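Local coordinates for protein 2,3-dihydroxy-2,3-dihydrophenylpropionate dehydrogenase (Pseudomonas sp. MC1, PDB 5XTF) that catalyses the NAD(+)-dependent oxidation of naphthalene cis-dihydrodiol to 1,2-dihydroxynaphthalene in the breakdown of aromatic hydrocarbons, at residues B[99-111]-B[127-140]. Numbering follows the deposited sequence.
Sequences DCFIANAGIWDYM and EIFDINVKSYFSGI
The side-chain amide of N132 grips the backbone of I107 with two hydrogen bonds. I107 N donates to N132 OD1 (2.9 Å), in the carbonyl plane and on a lone pair. N132 ND2 donates to I107 O over 3.0 Å, nearly straight at 164°. With I107 O lying in the amide plane, the two bonds fix the rotation of the group. With an alanine in place of N132, I107 N and I107 O would probably lose these mates and the chain after the strand could shift. One water joins the backbones as well, donating to A105 O (2.6 Å) and to I131 O, which also accepts from S135 OG.

These segments belong to the Rossmann fold of a short-chain dehydrogenase/reductase. Strand 100-103 lies in the parallel sheet, and segment 127-140 of helix 118-150 runs back over it, nearly antiparallel at 166°. N104, just after the strand, is an NAD(+)-binding residue; its OD1 is hydrogen-bonded to T157 OG1. The N132 bonds are thus likely to help position the chain just beyond the cofactor site.

Aromatic contacts lie over the strand. The methyl of A103 sits over one face of the Y136 ring in a CH-pi contact, CB 3.9 Å from the centroid. N132 O lies over the centre of the opposite face, while Y136 OH hydrogen-bonds T157. F101 has CG anti to its own nitrogen (chi1 177°), which sends the ring to the helix; its CZ reaches G139 CA at 3.6 Å.

Aliphatic contacts follow the loop. I107 and I131 cross at about a right angle, with I107 CG2 3.8 Å from I131 CD1. Further on, I128 CD1 meets D109 CB at 3.4 Å. The D109 carboxylate bonds the backbone nitrogens of G169 and Y172, and OD1 also accepts from M111 N in an Asx turn.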
# COMPACT_ATOMS: atom_id res chain seq x y z
N ASP B 99 -8.02 9.75 28.48
CA ASP B 99 -8.79 9.48 27.27
C ASP B 99 -7.94 9.16 26.05
O ASP B 99 -8.38 8.39 25.20
CB ASP B 99 -9.70 10.67 26.93
CG ASP B 99 -10.72 10.94 28.02
OD1 ASP B 99 -11.74 10.22 28.07
OD2 ASP B 99 -10.49 11.88 28.84
N CYS B 100 -6.75 9.74 25.91
CA CYS B 100 -5.96 9.56 24.70
C CYS B 100 -4.50 9.51 25.08
O CYS B 100 -4.04 10.28 25.93
CB CYS B 100 -6.21 10.70 23.70
SG CYS B 100 -5.36 10.49 22.09
N PHE B 101 -3.77 8.58 24.47
CA PHE B 101 -2.32 8.50 24.62
C PHE B 101 -1.68 8.73 23.26
O PHE B 101 -2.01 8.03 22.29
CB PHE B 101 -1.87 7.16 25.20
CG PHE B 101 -0.37 7.02 25.29
CD1 PHE B 101 0.34 7.74 26.24
CD2 PHE B 101 0.33 6.21 24.42
CE1 PHE B 101 1.72 7.64 26.33
CE2 PHE B 101 1.72 6.11 24.51
CZ PHE B 101 2.40 6.82 25.47
N ILE B 102 -0.78 9.71 23.19
CA ILE B 102 -0.08 10.07 21.96
C ILE B 102 1.38 9.69 22.15
O ILE B 102 2.09 10.33 22.94
CB ILE B 102 -0.21 11.56 21.62
CG1 ILE B 102 -1.68 11.94 21.45
CG2 ILE B 102 0.60 11.88 20.38
CD1 ILE B 102 -1.87 13.37 21.00
N ALA B 103 1.81 8.66 21.45
CA ALA B 103 3.20 8.22 21.48
C ALA B 103 3.90 8.91 20.32
O ALA B 103 3.60 8.63 19.16
CB ALA B 103 3.28 6.70 21.37
N ASN B 104 4.84 9.80 20.64
CA ASN B 104 5.39 10.71 19.64
C ASN B 104 6.89 10.90 19.74
O ASN B 104 7.49 11.35 18.77
CB ASN B 104 4.69 12.08 19.74
CG ASN B 104 5.43 13.18 19.00
OD1 ASN B 104 5.52 13.17 17.76
ND2 ASN B 104 5.97 14.14 19.75
N ALA B 105 7.52 10.60 20.87
CA ALA B 105 8.95 10.81 20.99
C ALA B 105 9.67 10.02 19.90
O ALA B 105 9.37 8.85 19.66
CB ALA B 105 9.44 10.40 22.39
N GLY B 106 10.58 10.69 19.18
CA GLY B 106 11.26 10.06 18.08
C GLY B 106 12.72 10.47 18.03
O GLY B 106 13.15 11.40 18.71
N ILE B 107 13.49 9.74 17.21
CA ILE B 107 14.88 10.06 16.93
C ILE B 107 15.18 9.69 15.49
O ILE B 107 14.60 8.75 14.94
CB ILE B 107 15.85 9.33 17.91
CG1 ILE B 107 17.25 9.93 17.83
CG2 ILE B 107 15.94 7.85 17.61
CD1 ILE B 107 18.24 9.24 18.74
N TRP B 108 16.09 10.44 14.88
CA TRP B 108 16.53 10.24 13.50
C TRP B 108 17.79 9.38 13.48
O TRP B 108 18.39 9.08 14.51
CB TRP B 108 16.79 11.59 12.83
CG TRP B 108 16.76 11.55 11.32
CD1 TRP B 108 15.99 10.73 10.54
CD2 TRP B 108 17.52 12.36 10.42
NE1 TRP B 108 16.23 10.99 9.21
CE2 TRP B 108 17.17 11.98 9.11
CE3 TRP B 108 18.47 13.38 10.60
CZ2 TRP B 108 17.73 12.58 7.98
CZ3 TRP B 108 19.03 13.97 9.48
CH2 TRP B 108 18.65 13.57 8.18
N ASP B 109 18.20 8.98 12.26
CA ASP B 109 19.45 8.25 12.09
C ASP B 109 20.45 8.98 11.20
O ASP B 109 21.52 8.41 10.92
CB ASP B 109 19.19 6.84 11.54
CG ASP B 109 18.83 6.82 10.06
OD1 ASP B 109 18.51 7.89 9.47
OD2 ASP B 109 18.83 5.69 9.49
N TYR B 110 20.15 10.20 10.75
CA TYR B 110 21.11 11.03 10.02
C TYR B 110 21.70 10.28 8.82
O TYR B 110 22.91 10.31 8.57
CB TYR B 110 22.21 11.55 10.96
CG TYR B 110 21.64 12.40 12.09
CD1 TYR B 110 21.55 13.78 11.97
CD2 TYR B 110 21.17 11.81 13.27
CE1 TYR B 110 21.01 14.56 12.99
CE2 TYR B 110 20.63 12.59 14.29
CZ TYR B 110 20.55 13.96 14.14
OH TYR B 110 20.03 14.73 15.15
N MET B 111 20.82 9.60 8.09
CA MET B 111 21.15 8.93 6.82
C MET B 111 22.28 7.91 6.97
O MET B 111 23.06 7.71 6.04
CB MET B 111 21.49 9.94 5.73
CG MET B 111 20.57 11.15 5.65
SD MET B 111 18.85 10.74 5.24
CE MET B 111 19.05 9.98 3.62
N GLU B 127 19.40 2.21 19.31
CA GLU B 127 18.83 3.46 19.77
C GLU B 127 17.57 3.80 18.98
O GLU B 127 16.57 4.25 19.54
CB GLU B 127 19.87 4.58 19.68
CG GLU B 127 19.85 5.53 20.87
CD GLU B 127 21.03 6.50 20.88
OE1 GLU B 127 22.17 6.07 20.58
OE2 GLU B 127 20.82 7.70 21.21
N ILE B 128 17.57 3.52 17.67
CA ILE B 128 16.42 3.87 16.84
C ILE B 128 15.22 3.02 17.21
O ILE B 128 14.12 3.54 17.43
CB ILE B 128 16.78 3.74 15.35
CG1 ILE B 128 17.61 4.94 14.92
CG2 ILE B 128 15.52 3.65 14.50
CD1 ILE B 128 18.76 4.57 14.08
N PHE B 129 15.42 1.71 17.35
CA PHE B 129 14.27 0.85 17.60
C PHE B 129 13.78 0.93 19.05
O PHE B 129 12.58 0.79 19.29
CB PHE B 129 14.60 -0.58 17.19
CG PHE B 129 14.41 -0.81 15.71
CD1 PHE B 129 15.34 -0.36 14.80
CD2 PHE B 129 13.26 -1.44 15.24
CE1 PHE B 129 15.14 -0.54 13.43
CE2 PHE B 129 13.05 -1.63 13.87
CZ PHE B 129 14.00 -1.18 12.97
N ASP B 130 14.69 1.19 20.01
CA ASP B 130 14.24 1.42 21.38
C ASP B 130 13.32 2.63 21.46
O ASP B 130 12.30 2.59 22.15
CB ASP B 130 15.44 1.60 22.31
CG ASP B 130 16.08 0.30 22.67
OD1 ASP B 130 15.38 -0.73 22.56
OD2 ASP B 130 17.28 0.29 23.06
N ILE B 131 13.65 3.71 20.74
CA ILE B 131 12.89 4.95 20.87
C ILE B 131 11.71 4.99 19.92
O ILE B 131 10.59 5.36 20.32
CB ILE B 131 13.82 6.16 20.62
CG1 ILE B 131 14.86 6.28 21.71
CG2 ILE B 131 12.98 7.43 20.53
CD1 ILE B 131 15.92 7.33 21.41
N ASN B 132 11.93 4.68 18.64
CA ASN B 132 10.88 4.83 17.64
C ASN B 132 9.88 3.69 17.65
O ASN B 132 8.81 3.85 17.07
CB ASN B 132 11.48 4.95 16.24
CG ASN B 132 12.34 6.16 16.08
OD1 ASN B 132 12.35 7.06 16.94
ND2 ASN B 132 13.06 6.23 14.98
N VAL B 133 10.17 2.57 18.30
CA VAL B 133 9.28 1.42 18.26
C VAL B 133 9.04 0.83 19.64
O VAL B 133 7.90 0.77 20.10
CB VAL B 133 9.80 0.32 17.31
CG1 VAL B 133 8.80 -0.84 17.25
CG2 VAL B 133 10.07 0.90 15.91
N LYS B 134 10.11 0.38 20.31
CA LYS B 134 9.91 -0.31 21.58
C LYS B 134 9.23 0.59 22.60
O LYS B 134 8.33 0.14 23.33
CB LYS B 134 11.25 -0.83 22.12
CG LYS B 134 11.02 -1.91 23.14
CD LYS B 134 12.27 -2.32 23.90
CE LYS B 134 11.91 -3.44 24.89
NZ LYS B 134 13.09 -4.03 25.58
N SER B 135 9.60 1.85 22.66
CA SER B 135 8.98 2.70 23.66
C SER B 135 7.55 3.10 23.29
O SER B 135 6.80 3.52 24.17
CB SER B 135 9.85 3.94 23.92
OG SER B 135 9.68 4.87 22.87
N TYR B 136 7.14 2.96 22.02
CA TYR B 136 5.71 3.02 21.72
C TYR B 136 4.97 1.86 22.37
O TYR B 136 3.92 2.05 23.00
CB TYR B 136 5.44 3.02 20.22
CG TYR B 136 5.69 4.33 19.50
CD1 TYR B 136 6.33 5.40 20.11
CD2 TYR B 136 5.26 4.50 18.19
CE1 TYR B 136 6.54 6.60 19.43
CE2 TYR B 136 5.47 5.68 17.50
CZ TYR B 136 6.10 6.72 18.11
OH TYR B 136 6.28 7.86 17.38
N PHE B 137 5.52 0.64 22.25
CA PHE B 137 4.96 -0.52 22.94
C PHE B 137 4.87 -0.28 24.45
O PHE B 137 3.86 -0.61 25.08
CB PHE B 137 5.78 -1.77 22.65
CG PHE B 137 5.49 -2.42 21.32
CD1 PHE B 137 6.31 -2.20 20.22
CD2 PHE B 137 4.40 -3.27 21.18
CE1 PHE B 137 6.04 -2.80 19.00
CE2 PHE B 137 4.13 -3.87 19.96
CZ PHE B 137 4.95 -3.64 18.87
N SER B 138 5.93 0.31 25.03
CA SER B 138 5.97 0.53 26.47
C SER B 138 4.91 1.53 26.93
O SER B 138 4.15 1.26 27.87
CB SER B 138 7.38 0.98 26.88
OG SER B 138 7.45 1.35 28.25
N GLY B 139 4.83 2.69 26.26
CA GLY B 139 3.79 3.65 26.57
C GLY B 139 2.38 3.07 26.47
O GLY B 139 1.54 3.31 27.34
N ILE B 140 2.11 2.30 25.41
CA ILE B 140 0.77 1.76 25.22
C ILE B 140 0.46 0.70 26.28
O ILE B 140 -0.65 0.66 26.84
CB ILE B 140 0.61 1.22 23.79
CG1 ILE B 140 0.56 2.39 22.81
CG2 ILE B 140 -0.62 0.32 23.69
CD1 ILE B 140 0.89 2.02 21.41
O HOH W 1 8.87 7.47 21.82